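Local coordinates for protein histone-lysine N-methyltransferase family member SUVH9 (Arabidopsis thaliana, PDB 4NJ5) that takes part in gene silencing, probably binding methylated DNA and recruiting RNA polymerase V to chromatin rather than methylating histones, at residues E14-T19 with P76-G81. Numbering follows the deposited sequence.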
ATOM      1  N   GLU A  14       9.560  10.665   7.217  1.00 27.96           N
ATOM      2  CA  GLU A  14       9.267   9.868   8.402  1.00 27.68           C
ATOM      3  C   GLU A  14       7.976  10.323   9.083  1.00 29.04           C
ATOM      4  O   GLU A  14       7.128   9.497   9.448  1.00 28.65           O
ATOM      5  CB  GLU A  14      10.443   9.924   9.379  1.00 29.75           C
ATOM      6  CG  GLU A  14      10.411   8.854  10.453  1.00 45.47           C
ATOM      7  CD  GLU A  14      10.685   7.455   9.916  1.00 46.04           C
ATOM      8  OE1 GLU A  14      10.607   6.497  10.711  1.00 48.43           O
ATOM      9  OE2 GLU A  14      10.981   7.306   8.711  1.00 44.42           O
ATOM     10  N   HIS A  15       7.823  11.637   9.246  1.00 27.50           N
ATOM     11  CA  HIS A  15       6.581  12.173   9.800  1.00 28.84           C
ATOM     12  C   HIS A  15       5.370  11.704   8.993  1.00 26.55           C
ATOM     13  O   HIS A  15       4.373  11.246   9.566  1.00 26.36           O
ATOM     14  CB  HIS A  15       6.595  13.703   9.883  1.00 31.95           C
ATOM     15  CG  HIS A  15       5.288  14.283  10.330  1.00 35.90           C
ATOM     16  ND1 HIS A  15       4.855  14.224  11.636  1.00 35.12           N
ATOM     17  CD2 HIS A  15       4.307  14.908   9.635  1.00 34.37           C
ATOM     18  CE1 HIS A  15       3.667  14.799  11.731  1.00 30.65           C
ATOM     19  NE2 HIS A  15       3.314  15.222  10.532  1.00 32.28           N
ATOM     20  N   VAL A  16       5.462  11.811   7.668  1.00 24.29           N
ATOM     21  CA  VAL A  16       4.374  11.352   6.800  1.00 24.09           C
ATOM     22  C   VAL A  16       4.096   9.862   6.991  1.00 26.73           C
ATOM     23  O   VAL A  16       2.937   9.435   7.032  1.00 26.62           O
ATOM     24  CB  VAL A  16       4.667  11.632   5.310  1.00 22.39           C
ATOM     25  CG1 VAL A  16       3.730  10.835   4.413  1.00 20.99           C
ATOM     26  CG2 VAL A  16       4.553  13.114   5.018  1.00 22.96           C
ATOM     27  N   ARG A  17       5.163   9.079   7.116  1.00 27.58           N
ATOM     28  CA  ARG A  17       5.035   7.643   7.346  1.00 25.06           C
ATOM     29  C   ARG A  17       4.197   7.363   8.600  1.00 23.09           C
ATOM     30  O   ARG A  17       3.195   6.630   8.551  1.00 21.36           O
ATOM     31  CB  ARG A  17       6.422   7.010   7.466  1.00 27.33           C
ATOM     32  CG  ARG A  17       6.431   5.497   7.425  1.00 28.29           C
ATOM     33  CD  ARG A  17       7.855   4.955   7.342  1.00 30.34           C
ATOM     34  NE  ARG A  17       8.607   5.135   8.581  1.00 31.89           N
ATOM     35  CZ  ARG A  17       8.556   4.296   9.611  1.00 35.79           C
ATOM     36  NH1 ARG A  17       7.779   3.223   9.553  1.00 38.74           N
ATOM     37  NH2 ARG A  17       9.275   4.531  10.701  1.00 33.39           N
ATOM     38  N   LYS A  18       4.597   7.971   9.714  1.00 22.86           N
ATOM     39  CA  LYS A  18       3.859   7.825  10.970  1.00 24.14           C
ATOM     40  C   LYS A  18       2.397   8.276  10.849  1.00 23.48           C
ATOM     41  O   LYS A  18       1.481   7.632  11.384  1.00 22.07           O
ATOM     42  CB  LYS A  18       4.552   8.599  12.095  1.00 36.83           C
ATOM     43  CG  LYS A  18       5.862   7.984  12.567  1.00 41.75           C
ATOM     44  CD  LYS A  18       5.618   6.665  13.281  1.00 49.91           C
ATOM     45  CE  LYS A  18       6.924   6.003  13.697  1.00 57.41           C
ATOM     46  NZ  LYS A  18       7.707   6.841  14.651  1.00 63.24           N
ATOM     47  N   THR A  19       2.181   9.380  10.141  1.00 22.23           N
ATOM     48  CA  THR A  19       0.832   9.896   9.971  1.00 21.75           C
ATOM     49  C   THR A  19      -0.043   8.888   9.238  1.00 20.58           C
ATOM     50  O   THR A  19      -1.176   8.623   9.649  1.00 20.51           O
ATOM     51  CB  THR A  19       0.808  11.235   9.206  1.00 21.86           C
ATOM     52  OG1 THR A  19       1.642  12.190   9.876  1.00 23.26           O
ATOM     53  CG2 THR A  19      -0.615  11.772   9.134  1.00 21.61           C
ATOM     54  N   PRO A  76       5.944  18.760   2.151  1.00 27.27           N
ATOM     55  CA  PRO A  76       7.151  18.062   2.605  1.00 28.28           C
ATOM     56  C   PRO A  76       6.832  16.660   3.102  1.00 28.71           C
ATOM     57  O   PRO A  76       5.927  16.492   3.922  1.00 26.11           O
ATOM     58  CB  PRO A  76       7.648  18.939   3.759  1.00 38.31           C
ATOM     59  CG  PRO A  76       7.095  20.295   3.461  1.00 38.28           C
ATOM     60  CD  PRO A  76       5.749  20.036   2.857  1.00 35.27           C
ATOM     61  N   GLY A  77       7.555  15.669   2.590  1.00 33.39           N
ATOM     62  CA  GLY A  77       7.345  14.288   2.984  1.00 31.61           C
ATOM     63  C   GLY A  77       6.401  13.534   2.065  1.00 28.64           C
ATOM     64  O   GLY A  77       6.365  12.307   2.079  1.00 29.92           O
ATOM     65  N   VAL A  78       5.622  14.265   1.274  1.00 24.46           N
ATOM     66  CA  VAL A  78       4.721  13.641   0.314  1.00 23.51           C
ATOM     67  C   VAL A  78       5.327  13.735  -1.075  1.00 26.41           C
ATOM     68  O   VAL A  78       5.531  14.827  -1.601  1.00 25.04           O
ATOM     69  CB  VAL A  78       3.330  14.295   0.314  1.00 23.73           C
ATOM     70  CG1 VAL A  78       2.401  13.568  -0.657  1.00 22.41           C
ATOM     71  CG2 VAL A  78       2.745  14.290   1.717  1.00 21.04           C
ATOM     72  N   GLN A  79       5.620  12.584  -1.665  1.00 28.96           N
ATOM     73  CA  GLN A  79       6.366  12.549  -2.910  1.00 30.38           C
ATOM     74  C   GLN A  79       5.474  12.200  -4.086  1.00 27.83           C
ATOM     75  O   GLN A  79       4.417  11.589  -3.920  1.00 24.13           O
ATOM     76  CB  GLN A  79       7.498  11.531  -2.811  1.00 44.62           C
ATOM     77  CG  GLN A  79       8.105  11.430  -1.428  1.00 50.53           C
ATOM     78  CD  GLN A  79       9.479  10.795  -1.447  1.00 60.52           C
ATOM     79  OE1 GLN A  79       9.616   9.583  -1.611  1.00 65.22           O
ATOM     80  NE2 GLN A  79      10.509  11.618  -1.287  1.00 64.57           N
ATOM     81  N   VAL A  80       5.912  12.592  -5.275  1.00 23.72           N
ATOM     82  CA  VAL A  80       5.226  12.225  -6.499  1.00 23.38           C
ATOM     83  C   VAL A  80       5.121  10.709  -6.598  1.00 23.21           C
ATOM     84  O   VAL A  80       6.111   9.995  -6.420  1.00 24.16           O
ATOM     85  CB  VAL A  80       5.967  12.758  -7.733  1.00 26.26           C
ATOM     86  CG1 VAL A  80       5.271  12.303  -9.005  1.00 24.74           C
ATOM     87  CG2 VAL A  80       6.051  14.275  -7.677  1.00 29.94           C
ATOM     88  N   GLY A  81       3.915  10.221  -6.861  1.00 22.19           N
ATOM     89  CA  GLY A  81       3.704   8.800  -7.046  1.00 22.24           C
ATOM     90  C   GLY A  81       3.066   8.140  -5.842  1.00 23.94           C
ATOM     91  O   GLY A  81       2.633   6.991  -5.919  1.00 26.72           O
TER
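The carbonyl oxygen of Gly-77 accepts a hydrogen bond from Arg-13 NH2 of helix 8-35, and the Val-16 side chain packs against the side of the same carbonyl. Val-16 CG2 lies 3.5 Å from both C and O of Gly-77, while CB and CG1 are 3.7 Å and 3.8 Å from that O. With chi1 at 165°, CG1 lies anti to the backbone N, which leaves CG2 beside that N and directed at the loop. There it also meets Val-78 CG2 at 3.9 Å, an apolar methyl-methyl contact. Glycine suits position 77 twice over: its phi of 94° would press a beta carbon against the preceding carbonyl oxygen, and Val-16 CG2 packs too near its backbone to leave room for a side chain there. Beta-branched valine, short and rigid, matches this close backbone approach. Met-65 adds to the packing around Val-16.

One turn on, Thr-19 N and OG1 both donate to His-15 O; the hydroxyl, 2.9 Å from that oxygen, lies above the carbonyl plane. Elsewhere on the helix, Glu-14 CD lies at the Arg-17 guanidinium edge, in its plane, though the spacing of this ion pair is doubtfully short; Arg-420 O and the Trp-421 ring engage the same arginine.

Helix 8-35 thus meets the SRA loop through Val-16 packing and the Arg-13 hydrogen bond, and the SET region through Arg-17. Between 14-19 and 76-81 themselves there is no hydrogen bond, so their contact depends on shape and van der Waals packing.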